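Local coordinates for oligopeptide-binding protein oppA (Lactococcus lactis, PDB 3DRF), which binds oligopeptides in a voluminous cavity as the receptor of the ABC transporter OppABCDF, which takes up peptides longer than three residues, at residues A[33-41]-A[271-282]; A[58-66]-A[231-239]. All coordinates share one frame; numbering follows the deposited sequence.

Interactions 1 and 2 belong to one mixed sheet: strand 34-40 pairs with strand 274-276 at its margin in interaction 1, whereas strand 234-239, two places along the sheet from strand 34-40, receives helix 57-62 in interaction 2. Their centres lie about 13 Å apart, and 58-66 and 231-239 both fall within the chain loop that 33-41 and 271-282 close. Tyr39 joins them directly. Its CD1 packs 3.6 Å from Thr61 CG2, its CE2 is 3.5 Å from Thr58 OG1, and its CB lies 3.9 Å from Met62 CG. The bound peptide reaches interaction 2, where one of its polar side chains packs on Ala60.

Interaction 1: A[33-41]-A[271-282]; sequences GNLKVAYQS and KYDIINGMVSSQ
Ala38 sets its methyl squarely on the ring of Tyr272: CB stands 3.5 Å from the ring centroid and only 1° off the normal, a CH-pi contact. The opposite face carries Lys271 CG, displaced toward the rim, and Tyr272 OH is bound by Glu256. Next to Tyr272, Asp273 has its CG anti to its own carbonyl carbon and turns its carboxylate to the backbone of Lys36, two residues before Ala38. OD2 thereby accepts Lys36 N at 2.9 Å through its anti lone pair, while Asp273 N returns a bond to Lys36 O; OD1 forms a salt bridge with Arg551. Lys36 NZ reaches Lys271 O only by a weak bond.

Beyond this reciprocal pair the backbones run parallel, at 23° between the short strand axes, with bridges at Val37-Ile274, Ala38-Ile275 and Tyr39-Asn276. Within this chain, strand 274-276 is an outermost strand of a mixed five-stranded sheet of the solute-binding fold, and strand 34-40 is held on its other flank by strand 252-258. Val37 CG1 lies 4.1 Å from Ile274 CB. On the same face, the Tyr39 ring receives Asn276 O and Gly277 CA over one side, both offset toward the rim.

At the last residue of strand 34-40, Gln40 reaches past the end of strand 274-276. Its CG is anti to the backbone N and the chain is straight beyond it, so that OE1 accepts a hydrogen bond from Val279 N at 3.1 Å, the donor tilted out of the carbonyl plane. NE2 gives a hydrogen to Gln282 OE1 at 2.9 Å, nearly in the Gln40 amide plane, although the two amides stand 84° apart. Ser263 OG is a second partner of NE2. A water donates to both Gln40 O and Gly277 O, 2.7 Å from the latter.

Interaction 2: A[58-66]-A[231-239]; sequences TFATMSGPG and AGESIKYVP
Tyr237 points its hydroxyl at the backbone of 58-66 and gives its proton to Met62 O, with OH and O 2.7 Å apart. The approach is well directed: OH lies in the carbonyl plane, on a lone pair, at a C=O...donor angle of 131°, and Met62 O lies in the plane of the tyrosine ring. Pro65 rests over one ring face, its CB 3.6 Å from the centroid and 8° off the normal, a CH-pi contact, with CG against CE2 at 3.6 Å. Over the opposite face sits CG2 of Ile235 from the same strand, so the ring is sandwiched between aliphatic carbons.

The other branch of Ile235 works toward the helix. With CG1 anti to the carbonyl carbon (chi1 -51°), CD1 reaches Phe59 CE1 at 3.9 Å and Met62 CB at 4.1 Å.

In the next layer, residues 63-66 are braced by local bonds. Ser63 OG donates to Ala60 O at 2.7 Å, and Gly66 N bonds to Ser63 O, consistent with a fixed place for Pro65 over the ring; Pro65 is also bonded through its backbone to Phe224. Phe59 meets Trp49 edge-to-face. On the sheet side, a classic beta bulge, in which Glu233 and Ser234 both face Val230, precedes the regular part of strand 234-239, whose Ile235 pairs with Tyr255 of strand 252-258.

One directed bond is thus set in a largely apolar interface: Tyr237 OH satisfies the Met62 carbonyl, and packing on both faces, with the hydroxyl bond, probably restricts rotation of the ring.

Interaction 1: A[33-41]-A[271-282]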
ATOM      1  N   GLY A  33     -11.648 -29.676  -6.227  1.00 11.85           N
ATOM      2  CA  GLY A  33     -12.811 -28.833  -6.088  1.00 11.08           C
ATOM      3  C   GLY A  33     -12.775 -27.496  -6.815  1.00 10.22           C
ATOM      4  O   GLY A  33     -11.811 -27.161  -7.466  1.00 10.83           O
ATOM      5  N   ASN A  34     -13.853 -26.760  -6.651  1.00  9.73           N
ATOM      6  CA  ASN A  34     -14.033 -25.456  -7.288  1.00  9.77           C
ATOM      7  C   ASN A  34     -14.339 -24.431  -6.210  1.00 10.08           C
ATOM      8  O   ASN A  34     -15.408 -24.366  -5.714  1.00 11.12           O
ATOM      9  CB  ASN A  34     -15.154 -25.541  -8.344  1.00 10.30           C
ATOM     10  CG  ASN A  34     -14.782 -26.553  -9.459  1.00  9.71           C
ATOM     11  OD1 ASN A  34     -13.902 -26.343 -10.238  1.00 11.22           O
ATOM     12  ND2 ASN A  34     -15.444 -27.666  -9.475  1.00 10.09           N
ATOM     13  N   LEU A  35     -13.331 -23.644  -5.889  1.00  9.58           N
ATOM     14  CA  LEU A  35     -13.401 -22.710  -4.764  1.00 10.34           C
ATOM     15  C   LEU A  35     -13.973 -21.379  -5.214  1.00 10.08           C
ATOM     16  O   LEU A  35     -13.722 -20.952  -6.290  1.00 10.57           O
ATOM     17  CB  LEU A  35     -11.971 -22.516  -4.202  1.00 10.38           C
ATOM     18  CG  LEU A  35     -11.813 -21.677  -2.912  1.00 11.12           C
ATOM     19  CD1 LEU A  35     -12.228 -22.533  -1.719  1.00 12.77           C
ATOM     20  CD2 LEU A  35     -10.356 -21.299  -2.757  1.00 11.19           C
ATOM     21  N   LYS A  36     -14.732 -20.764  -4.346  1.00 10.55           N
ATOM     22  CA  LYS A  36     -15.326 -19.467  -4.621  1.00 10.92           C
ATOM     23  C   LYS A  36     -14.824 -18.459  -3.586  1.00 10.31           C
ATOM     24  O   LYS A  36     -15.091 -18.610  -2.423  1.00 10.15           O
ATOM     25  CB  LYS A  36     -16.862 -19.542  -4.537  1.00 11.45           C
ATOM     26  CG  LYS A  36     -17.463 -20.415  -5.710  1.00 14.38           C
ATOM     27  CD  LYS A  36     -18.918 -20.265  -5.693  1.00 18.18           C
ATOM     28  CE  LYS A  36     -19.319 -20.938  -4.446  1.00 21.32           C
ATOM     29  NZ  LYS A  36     -20.855 -20.998  -4.301  1.00 21.70           N
ATOM     30  N   VAL A  37     -14.119 -17.434  -4.036  1.00  9.97           N
ATOM     31  CA  VAL A  37     -13.538 -16.412  -3.177  1.00  9.39           C
ATOM     32  C   VAL A  37     -14.026 -15.040  -3.612  1.00  8.84           C
ATOM     33  O   VAL A  37     -14.242 -14.797  -4.748  1.00  9.31           O
ATOM     34  CB  VAL A  37     -11.963 -16.447  -3.278  1.00  9.06           C
ATOM     35  CG1 VAL A  37     -11.320 -15.575  -2.188  1.00  9.68           C
ATOM     36  CG2 VAL A  37     -11.430 -17.868  -3.135  1.00  9.89           C
ATOM     37  N   ALA A  38     -14.179 -14.143  -2.653  1.00  8.93           N
ATOM     38  CA  ALA A  38     -14.420 -12.732  -2.916  1.00  8.92           C
ATOM     39  C   ALA A  38     -13.486 -11.812  -2.119  1.00  8.85           C
ATOM     40  O   ALA A  38     -12.977 -12.151  -1.096  1.00  8.82           O
ATOM     41  CB  ALA A  38     -15.929 -12.352  -2.663  1.00  9.73           C
ATOM     42  N   TYR A  39     -13.354 -10.609  -2.659  1.00  8.90           N
ATOM     43  CA  TYR A  39     -12.767  -9.462  -1.954  1.00  9.00           C
ATOM     44  C   TYR A  39     -13.837  -8.389  -1.791  1.00  8.58           C
ATOM     45  O   TYR A  39     -14.507  -8.058  -2.722  1.00  8.64           O
ATOM     46  CB  TYR A  39     -11.522  -8.932  -2.732  1.00  9.59           C
ATOM     47  CG  TYR A  39     -10.680  -7.995  -1.901  1.00  9.97           C
ATOM     48  CD1 TYR A  39      -9.553  -8.446  -1.223  1.00 11.27           C
ATOM     49  CD2 TYR A  39     -11.041  -6.661  -1.743  1.00 10.76           C
ATOM     50  CE1 TYR A  39      -8.811  -7.564  -0.438  1.00 11.78           C
ATOM     51  CE2 TYR A  39     -10.319  -5.828  -1.005  1.00 12.14           C
ATOM     52  CZ  TYR A  39      -9.228  -6.293  -0.343  1.00 11.60           C
ATOM     53  OH  TYR A  39      -8.499  -5.403   0.415  1.00 14.41           O
ATOM     54  N   GLN A  40     -13.955  -7.885  -0.579  1.00  8.63           N
ATOM     55  CA  GLN A  40     -14.931  -6.851  -0.295  1.00  8.75           C
ATOM     56  C   GLN A  40     -14.466  -5.494  -0.844  1.00  8.90           C
ATOM     57  O   GLN A  40     -13.470  -4.961  -0.470  1.00  9.09           O
ATOM     58  CB  GLN A  40     -15.188  -6.760   1.214  1.00  8.52           C
ATOM     59  CG  GLN A  40     -16.378  -5.805   1.527  1.00  8.47           C
ATOM     60  CD  GLN A  40     -16.625  -5.737   3.012  1.00  8.38           C
ATOM     61  OE1 GLN A  40     -16.003  -4.985   3.713  1.00  9.76           O
ATOM     62  NE2 GLN A  40     -17.544  -6.562   3.477  1.00  8.86           N
ATOM     63  N   SER A  41     -15.273  -5.008  -1.766  1.00  8.98           N
ATOM     64  CA  SER A  41     -14.995  -3.758  -2.419  1.00  9.48           C
ATOM     65  C   SER A  41     -16.278  -3.143  -2.950  1.00 10.05           C
ATOM     66  O   SER A  41     -16.997  -3.782  -3.621  1.00 10.55           O
ATOM     67  CB  SER A  41     -14.023  -3.995  -3.602  1.00 10.09           C
ATOM     68  OG  SER A  41     -13.762  -2.784  -4.297  1.00 10.65           O
ATOM     69  N   LYS A 271     -22.620 -18.176  -0.935  1.00 13.81           N
ATOM     70  CA  LYS A 271     -22.196 -17.682  -2.228  1.00 13.88           C
ATOM     71  C   LYS A 271     -20.652 -17.713  -2.391  1.00 14.25           C
ATOM     72  O   LYS A 271     -20.166 -17.940  -3.473  1.00 14.77           O
ATOM     73  CB  LYS A 271     -22.721 -16.272  -2.450  1.00 14.63           C
ATOM     74  CG  LYS A 271     -22.471 -15.619  -3.841  1.00 16.07           C
ATOM     75  CD  LYS A 271     -23.257 -14.337  -3.988  1.00 18.58           C
ATOM     76  CE  LYS A 271     -22.829 -13.504  -5.171  1.00 20.02           C
ATOM     77  NZ  LYS A 271     -23.251 -14.119  -6.344  1.00 21.78           N
ATOM     78  N   TYR A 272     -19.936 -17.493  -1.291  1.00 13.31           N
ATOM     79  CA  TYR A 272     -18.463 -17.544  -1.258  1.00 12.97           C
ATOM     80  C   TYR A 272     -17.976 -18.469  -0.168  1.00 13.07           C
ATOM     81  O   TYR A 272     -18.536 -18.473   0.898  1.00 14.74           O
ATOM     82  CB  TYR A 272     -17.879 -16.132  -1.084  1.00 12.75           C
ATOM     83  CG  TYR A 272     -18.322 -15.207  -2.206  1.00 11.71           C
ATOM     84  CD1 TYR A 272     -17.905 -15.431  -3.525  1.00 11.85           C
ATOM     85  CD2 TYR A 272     -19.139 -14.116  -1.980  1.00 12.21           C
ATOM     86  CE1 TYR A 272     -18.290 -14.621  -4.518  1.00 11.83           C
ATOM     87  CE2 TYR A 272     -19.534 -13.312  -3.015  1.00 12.10           C
ATOM     88  CZ  TYR A 272     -19.103 -13.561  -4.275  1.00 12.33           C
ATOM     89  OH  TYR A 272     -19.485 -12.777  -5.326  1.00 15.13           O
ATOM     90  N   ASP A 273     -16.924 -19.201  -0.431  1.00 12.35           N
ATOM     91  CA  ASP A 273     -16.223 -19.987   0.568  1.00 12.37           C
ATOM     92  C   ASP A 273     -15.366 -19.130   1.477  1.00 11.70           C
ATOM     93  O   ASP A 273     -15.196 -19.433   2.627  1.00 11.83           O
ATOM     94  CB  ASP A 273     -15.334 -21.054  -0.082  1.00 12.42           C
ATOM     95  CG  ASP A 273     -16.115 -22.050  -0.899  1.00 13.24           C
ATOM     96  OD1 ASP A 273     -16.975 -22.698  -0.287  1.00 16.31           O
ATOM     97  OD2 ASP A 273     -15.877 -22.212  -2.077  1.00 12.77           O
ATOM     98  N   ILE A 274     -14.801 -18.069   0.922  1.00 10.70           N
ATOM     99  CA  ILE A 274     -13.860 -17.172   1.640  1.00 10.45           C
ATOM    100  C   ILE A 274     -14.190 -15.765   1.185  1.00  9.94           C
ATOM    101  O   ILE A 274     -14.389 -15.571   0.027  1.00 10.11           O
ATOM    102  CB  ILE A 274     -12.420 -17.515   1.229  1.00 10.64           C
ATOM    103  CG1 ILE A 274     -12.044 -18.978   1.594  1.00 11.35           C
ATOM    104  CG2 ILE A 274     -11.432 -16.505   1.823  1.00 11.20           C
ATOM    105  CD1 ILE A 274     -10.707 -19.404   1.105  1.00 11.97           C
ATOM    106  N   ILE A 275     -14.210 -14.792   2.104  1.00  9.85           N
ATOM    107  CA  ILE A 275     -14.187 -13.363   1.758  1.00  9.51           C
ATOM    108  C   ILE A 275     -13.058 -12.641   2.487  1.00  9.25           C
ATOM    109  O   ILE A 275     -12.949 -12.709   3.664  1.00  9.91           O
ATOM    110  CB  ILE A 275     -15.544 -12.638   2.068  1.00  9.63           C
ATOM    111  CG1 ILE A 275     -16.758 -13.391   1.433  1.00 11.17           C
ATOM    112  CG2 ILE A 275     -15.442 -11.192   1.592  1.00 10.47           C
ATOM    113  CD1 ILE A 275     -18.082 -12.757   1.713  1.00 11.97           C
ATOM    114  N   ASN A 276     -12.206 -12.008   1.698  1.00  8.95           N
ATOM    115  CA  ASN A 276     -11.074 -11.206   2.205  1.00  9.23           C
ATOM    116  C   ASN A 276     -11.415  -9.728   2.199  1.00  9.19           C
ATOM    117  O   ASN A 276     -12.218  -9.285   1.431  1.00  9.48           O
ATOM    118  CB  ASN A 276      -9.819 -11.502   1.348  1.00  9.77           C
ATOM    119  CG  ASN A 276      -9.297 -12.910   1.603  1.00 10.68           C
ATOM    120  OD1 ASN A 276      -9.062 -13.270   2.731  1.00 11.09           O
ATOM    121  ND2 ASN A 276      -9.163 -13.693   0.550  1.00 12.34           N
ATOM    122  N   GLY A 277     -10.767  -8.998   3.079  1.00  9.33           N
ATOM    123  CA  GLY A 277     -10.933  -7.546   3.163  1.00  9.68           C
ATOM    124  C   GLY A 277     -12.163  -7.015   3.864  1.00  9.94           C
ATOM    125  O   GLY A 277     -12.478  -5.886   3.730  1.00 10.07           O
ATOM    126  N   MET A 278     -12.839  -7.868   4.629  1.00  9.58           N
ATOM    127  CA  MET A 278     -14.063  -7.407   5.289  1.00  9.59           C
ATOM    128  C   MET A 278     -13.814  -6.383   6.380  1.00  9.65           C
ATOM    129  O   MET A 278     -12.886  -6.518   7.117  1.00  9.68           O
ATOM    130  CB  MET A 278     -14.861  -8.595   5.856  1.00  9.67           C
ATOM    131  CG  MET A 278     -15.439  -9.470   4.752  1.00 10.09           C
ATOM    132  SD  MET A 278     -16.491 -10.804   5.427  1.00 10.68           S
ATOM    133  CE  MET A 278     -17.931  -9.869   6.022  1.00 10.69           C
ATOM    134  N   VAL A 279     -14.681  -5.382   6.434  1.00  9.51           N
ATOM    135  CA  VAL A 279     -14.574  -4.265   7.371  1.00 10.28           C
ATOM    136  C   VAL A 279     -14.770  -4.744   8.839  1.00 10.18           C
ATOM    137  O   VAL A 279     -15.498  -5.671   9.129  1.00 10.49           O
ATOM    138  CB  VAL A 279     -15.591  -3.140   7.046  1.00 10.34           C
ATOM    139  CG1 VAL A 279     -15.135  -2.367   5.780  1.00 11.80           C
ATOM    140  CG2 VAL A 279     -17.045  -3.632   6.960  1.00 11.42           C
ATOM    141  N   SER A 280     -14.123  -4.040   9.739  0.50 10.29           N
ATOM    142  CA  SER A 280     -14.175  -4.354  11.162  0.50 10.41           C
ATOM    143  C   SER A 280     -15.595  -4.323  11.738  0.50 10.32           C
ATOM    144  O   SER A 280     -15.899  -5.081  12.650  0.50 10.19           O
ATOM    145  CB  SER A 280     -13.298  -3.371  11.935  0.50 10.48           C
ATOM    146  OG  SER A 280     -11.924  -3.526  11.592  0.50 10.73           O
ATOM    147  N   SER A 281     -16.460  -3.487  11.178  1.00 10.22           N
ATOM    148  CA  SER A 281     -17.822  -3.325  11.728  1.00 10.27           C
ATOM    149  C   SER A 281     -18.700  -4.583  11.552  1.00 10.22           C
ATOM    150  O   SER A 281     -19.675  -4.714  12.213  1.00 10.54           O
ATOM    151  CB  SER A 281     -18.533  -2.130  11.127  1.00 10.86           C
ATOM    152  OG  SER A 281     -18.699  -2.292   9.727  1.00 11.50           O
ATOM    153  N   GLN A 282     -18.338  -5.466  10.635  1.00  9.56           N
ATOM    154  CA  GLN A 282     -19.071  -6.706  10.406  1.00  9.60           C
ATOM    155  C   GLN A 282     -18.577  -7.918  11.177  1.00  9.62           C
ATOM    156  O   GLN A 282     -19.089  -8.965  11.058  1.00  9.30           O
ATOM    157  CB  GLN A 282     -19.048  -6.997   8.872  1.00 10.36           C
ATOM    158  CG  GLN A 282     -19.857  -5.969   8.050  1.00 10.05           C
ATOM    159  CD  GLN A 282     -19.663  -6.093   6.577  1.00 11.90           C
ATOM    160  OE1 GLN A 282     -18.800  -6.771   6.111  1.00 12.21           O
ATOM    161  NE2 GLN A 282     -20.481  -5.403   5.859  1.00 12.59           N
TER
HETATM  162  O   HOH W   1     -12.013  -4.129   1.726  1.00 17.29           O

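Interaction 2: A[58-66]-A[231-239]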
ATOM      1  N   THR A  58      -6.732  -4.111  -3.440  1.00  7.19           N
ATOM      2  CA  THR A  58      -7.853  -4.965  -3.907  1.00  7.94           C
ATOM      3  C   THR A  58      -7.363  -5.924  -5.010  1.00  7.73           C
ATOM      4  O   THR A  58      -7.421  -7.107  -4.876  1.00  8.10           O
ATOM      5  CB  THR A  58      -8.978  -4.084  -4.415  1.00  7.96           C
ATOM      6  OG1 THR A  58      -9.488  -3.337  -3.317  1.00 10.43           O
ATOM      7  CG2 THR A  58     -10.140  -4.925  -4.967  1.00  9.37           C
ATOM      8  N   PHE A  59      -6.825  -5.378  -6.082  1.00  7.63           N
ATOM      9  CA  PHE A  59      -6.373  -6.256  -7.165  1.00  8.16           C
ATOM     10  C   PHE A  59      -5.084  -7.032  -6.791  1.00  8.15           C
ATOM     11  O   PHE A  59      -4.922  -8.179  -7.147  1.00  8.45           O
ATOM     12  CB  PHE A  59      -6.188  -5.530  -8.518  1.00  8.27           C
ATOM     13  CG  PHE A  59      -6.036  -6.526  -9.598  1.00  8.44           C
ATOM     14  CD1 PHE A  59      -7.095  -7.289  -9.970  1.00 10.05           C
ATOM     15  CD2 PHE A  59      -4.757  -6.859 -10.045  1.00  9.66           C
ATOM     16  CE1 PHE A  59      -6.898  -8.324 -10.928  1.00 11.40           C
ATOM     17  CE2 PHE A  59      -4.606  -7.862 -10.956  1.00 11.16           C
ATOM     18  CZ  PHE A  59      -5.605  -8.550 -11.377  1.00 11.15           C
ATOM     19  N   ALA A  60      -4.188  -6.404  -6.039  1.00  8.22           N
ATOM     20  CA  ALA A  60      -3.013  -7.130  -5.575  1.00  8.57           C
ATOM     21  C   ALA A  60      -3.427  -8.419  -4.842  1.00  8.33           C
ATOM     22  O   ALA A  60      -2.909  -9.415  -5.066  1.00  8.77           O
ATOM     23  CB  ALA A  60      -2.156  -6.241  -4.651  1.00  9.24           C
ATOM     24  N   THR A  61      -4.459  -8.313  -4.018  1.00  7.97           N
ATOM     25  CA  THR A  61      -4.968  -9.477  -3.289  1.00  8.18           C
ATOM     26  C   THR A  61      -5.647 -10.493  -4.241  1.00  7.97           C
ATOM     27  O   THR A  61      -5.353 -11.639  -4.192  1.00  8.37           O
ATOM     28  CB  THR A  61      -5.926  -9.066  -2.194  1.00  8.18           C
ATOM     29  OG1 THR A  61      -5.224  -8.248  -1.253  1.00 10.01           O
ATOM     30  CG2 THR A  61      -6.426 -10.297  -1.456  1.00  9.45           C
ATOM     31  N   MET A  62      -6.503 -10.020  -5.117  1.00  7.24           N
ATOM     32  CA  MET A  62      -7.184 -10.899  -6.118  1.00  7.34           C
ATOM     33  C   MET A  62      -6.249 -11.620  -7.089  1.00  7.08           C
ATOM     34  O   MET A  62      -6.605 -12.641  -7.577  1.00  7.77           O
ATOM     35  CB  MET A  62      -8.241 -10.094  -6.889  1.00  7.13           C
ATOM     36  CG  MET A  62      -9.357  -9.535  -5.978  1.00  7.99           C
ATOM     37  SD  MET A  62     -10.645  -8.639  -6.913  1.00  9.10           S
ATOM     38  CE  MET A  62     -11.589 -10.009  -7.622  1.00 10.00           C
ATOM     39  N   SER A  63      -5.051 -11.063  -7.294  1.00  7.41           N
ATOM     40  CA  SER A  63      -4.014 -11.671  -8.126  1.00  7.44           C
ATOM     41  C   SER A  63      -3.274 -12.845  -7.461  1.00  7.29           C
ATOM     42  O   SER A  63      -2.487 -13.464  -8.083  1.00  8.19           O
ATOM     43  CB  SER A  63      -2.976 -10.615  -8.583  1.00  7.56           C
ATOM     44  OG  SER A  63      -2.082 -10.264  -7.524  1.00  7.94           O
ATOM     45  N   GLY A  64      -3.565 -13.108  -6.187  1.00  7.76           N
ATOM     46  CA  GLY A  64      -2.810 -14.085  -5.419  1.00  7.58           C
ATOM     47  C   GLY A  64      -2.637 -15.468  -6.081  1.00  7.49           C
ATOM     48  O   GLY A  64      -1.562 -15.951  -6.225  1.00  7.55           O
ATOM     49  N   PRO A  65      -3.762 -16.077  -6.482  1.00  7.55           N
ATOM     50  CA  PRO A  65      -3.664 -17.407  -7.109  1.00  7.56           C
ATOM     51  C   PRO A  65      -2.812 -17.427  -8.402  1.00  7.23           C
ATOM     52  O   PRO A  65      -2.234 -18.412  -8.750  1.00  7.91           O
ATOM     53  CB  PRO A  65      -5.139 -17.784  -7.396  1.00  8.02           C
ATOM     54  CG  PRO A  65      -5.933 -17.051  -6.377  1.00  7.86           C
ATOM     55  CD  PRO A  65      -5.175 -15.690  -6.248  1.00  7.77           C
ATOM     56  N   GLY A  66      -2.709 -16.283  -9.063  1.00  6.81           N
ATOM     57  CA  GLY A  66      -1.881 -16.169 -10.265  1.00  7.33           C
ATOM     58  C   GLY A  66      -0.415 -15.810 -10.012  1.00  7.29           C
ATOM     59  O   GLY A  66       0.319 -15.665 -10.963  1.00  7.43           O
ATOM     60  N   ALA A 231     -13.897  -7.586 -16.678  1.00 11.98           N
ATOM     61  CA  ALA A 231     -13.461  -6.271 -16.239  1.00 11.81           C
ATOM     62  C   ALA A 231     -14.350  -5.733 -15.139  1.00 11.70           C
ATOM     63  O   ALA A 231     -15.544  -5.752 -15.236  1.00 12.14           O
ATOM     64  CB  ALA A 231     -13.400  -5.301 -17.424  1.00 13.11           C
ATOM     65  N   GLY A 232     -13.731  -5.278 -14.065  1.00 10.86           N
ATOM     66  CA  GLY A 232     -14.464  -4.652 -12.986  1.00 11.06           C
ATOM     67  C   GLY A 232     -15.059  -5.644 -11.983  1.00 10.24           C
ATOM     68  O   GLY A 232     -15.461  -5.247 -10.945  1.00 10.38           O
ATOM     69  N   GLU A 233     -15.086  -6.924 -12.337  1.00 10.29           N
ATOM     70  CA  GLU A 233     -15.848  -7.899 -11.541  1.00 10.66           C
ATOM     71  C   GLU A 233     -15.124  -9.141 -11.014  1.00 10.34           C
ATOM     72  O   GLU A 233     -15.202  -9.430  -9.852  1.00 11.32           O
ATOM     73  CB  GLU A 233     -17.054  -8.380 -12.389  1.00 11.32           C
ATOM     74  CG  GLU A 233     -18.037  -7.299 -12.802  1.00 13.04           C
ATOM     75  CD  GLU A 233     -19.246  -7.867 -13.573  1.00 16.11           C
ATOM     76  OE1 GLU A 233     -19.437  -9.041 -13.581  1.00 17.64           O
ATOM     77  OE2 GLU A 233     -19.905  -7.042 -14.144  1.00 20.57           O
ATOM     78  N   SER A 234     -14.487  -9.892 -11.886  1.00 10.28           N
ATOM     79  CA  SER A 234     -14.072 -11.245 -11.524  1.00 10.03           C
ATOM     80  C   SER A 234     -12.934 -11.834 -12.345  1.00  9.58           C
ATOM     81  O   SER A 234     -12.614 -11.366 -13.415  1.00 10.00           O
ATOM     82  CB  SER A 234     -15.305 -12.190 -11.651  1.00 11.22           C
ATOM     83  OG  SER A 234     -15.665 -12.320 -12.992  1.00 12.85           O
ATOM     84  N   ILE A 235     -12.363 -12.888 -11.798  1.00  9.23           N
ATOM     85  CA  ILE A 235     -11.353 -13.711 -12.457  1.00  9.17           C
ATOM     86  C   ILE A 235     -11.736 -15.199 -12.269  1.00  9.48           C
ATOM     87  O   ILE A 235     -12.064 -15.608 -11.195  1.00  9.92           O
ATOM     88  CB  ILE A 235      -9.976 -13.571 -11.767  1.00  9.26           C
ATOM     89  CG1 ILE A 235      -9.553 -12.091 -11.592  1.00  8.71           C
ATOM     90  CG2 ILE A 235      -8.901 -14.387 -12.522  1.00  9.36           C
ATOM     91  CD1 ILE A 235      -8.448 -11.879 -10.549  1.00  9.81           C
ATOM     92  N   LYS A 236     -11.664 -15.969 -13.335  1.00  9.52           N
ATOM     93  CA  LYS A 236     -11.739 -17.450 -13.265  1.00 10.51           C
ATOM     94  C   LYS A 236     -10.335 -17.983 -13.428  1.00  9.61           C
ATOM     95  O   LYS A 236      -9.712 -17.861 -14.450  1.00 10.30           O
ATOM     96  CB  LYS A 236     -12.660 -18.113 -14.340  1.00 11.99           C
ATOM     97  CG  LYS A 236     -12.924 -19.648 -13.990  1.00 15.31           C
ATOM     98  CD  LYS A 236     -13.508 -20.493 -15.091  1.00 20.74           C
ATOM     99  CE  LYS A 236     -13.298 -22.002 -14.807  1.00 22.99           C
ATOM    100  NZ  LYS A 236     -13.018 -22.889 -15.980  1.00 24.61           N
ATOM    101  N   TYR A 237      -9.870 -18.615 -12.385  1.00  8.91           N
ATOM    102  CA  TYR A 237      -8.569 -19.234 -12.375  1.00  8.34           C
ATOM    103  C   TYR A 237      -8.622 -20.768 -12.614  1.00  8.69           C
ATOM    104  O   TYR A 237      -9.480 -21.477 -12.050  1.00  8.55           O
ATOM    105  CB  TYR A 237      -7.969 -19.026 -11.011  1.00  8.28           C
ATOM    106  CG  TYR A 237      -7.397 -17.655 -10.680  1.00  6.91           C
ATOM    107  CD1 TYR A 237      -6.202 -17.239 -11.258  1.00  6.48           C
ATOM    108  CD2 TYR A 237      -7.966 -16.844  -9.713  1.00  6.71           C
ATOM    109  CE1 TYR A 237      -5.608 -15.997 -10.876  1.00  6.15           C
ATOM    110  CE2 TYR A 237      -7.386 -15.630  -9.357  1.00  6.99           C
ATOM    111  CZ  TYR A 237      -6.219 -15.231  -9.946  1.00  6.63           C
ATOM    112  OH  TYR A 237      -5.575 -14.090  -9.591  1.00  7.87           O
ATOM    113  N   VAL A 238      -7.694 -21.264 -13.432  1.00  9.12           N
ATOM    114  CA  VAL A 238      -7.501 -22.710 -13.636  1.00  9.95           C
ATOM    115  C   VAL A 238      -6.034 -23.005 -13.416  1.00  9.65           C
ATOM    116  O   VAL A 238      -5.232 -22.072 -13.428  1.00  8.91           O
ATOM    117  CB  VAL A 238      -7.933 -23.159 -15.100  1.00 10.33           C
ATOM    118  CG1 VAL A 238      -9.408 -22.777 -15.298  1.00 12.00           C
ATOM    119  CG2 VAL A 238      -7.040 -22.494 -16.154  1.00 11.07           C
ATOM    120  N   PRO A 239      -5.630 -24.254 -13.226  1.00  9.70           N
ATOM    121  CA  PRO A 239      -4.210 -24.490 -12.952  1.00 10.01           C
ATOM    122  C   PRO A 239      -3.332 -24.070 -14.140  1.00  9.85           C
ATOM    123  O   PRO A 239      -3.715 -24.192 -15.277  1.00 10.24           O
ATOM    124  CB  PRO A 239      -4.162 -26.010 -12.787  1.00 10.33           C
ATOM    125  CG  PRO A 239      -5.539 -26.354 -12.192  1.00 10.71           C
ATOM    126  CD  PRO A 239      -6.452 -25.482 -13.028  1.00 10.20           C
TER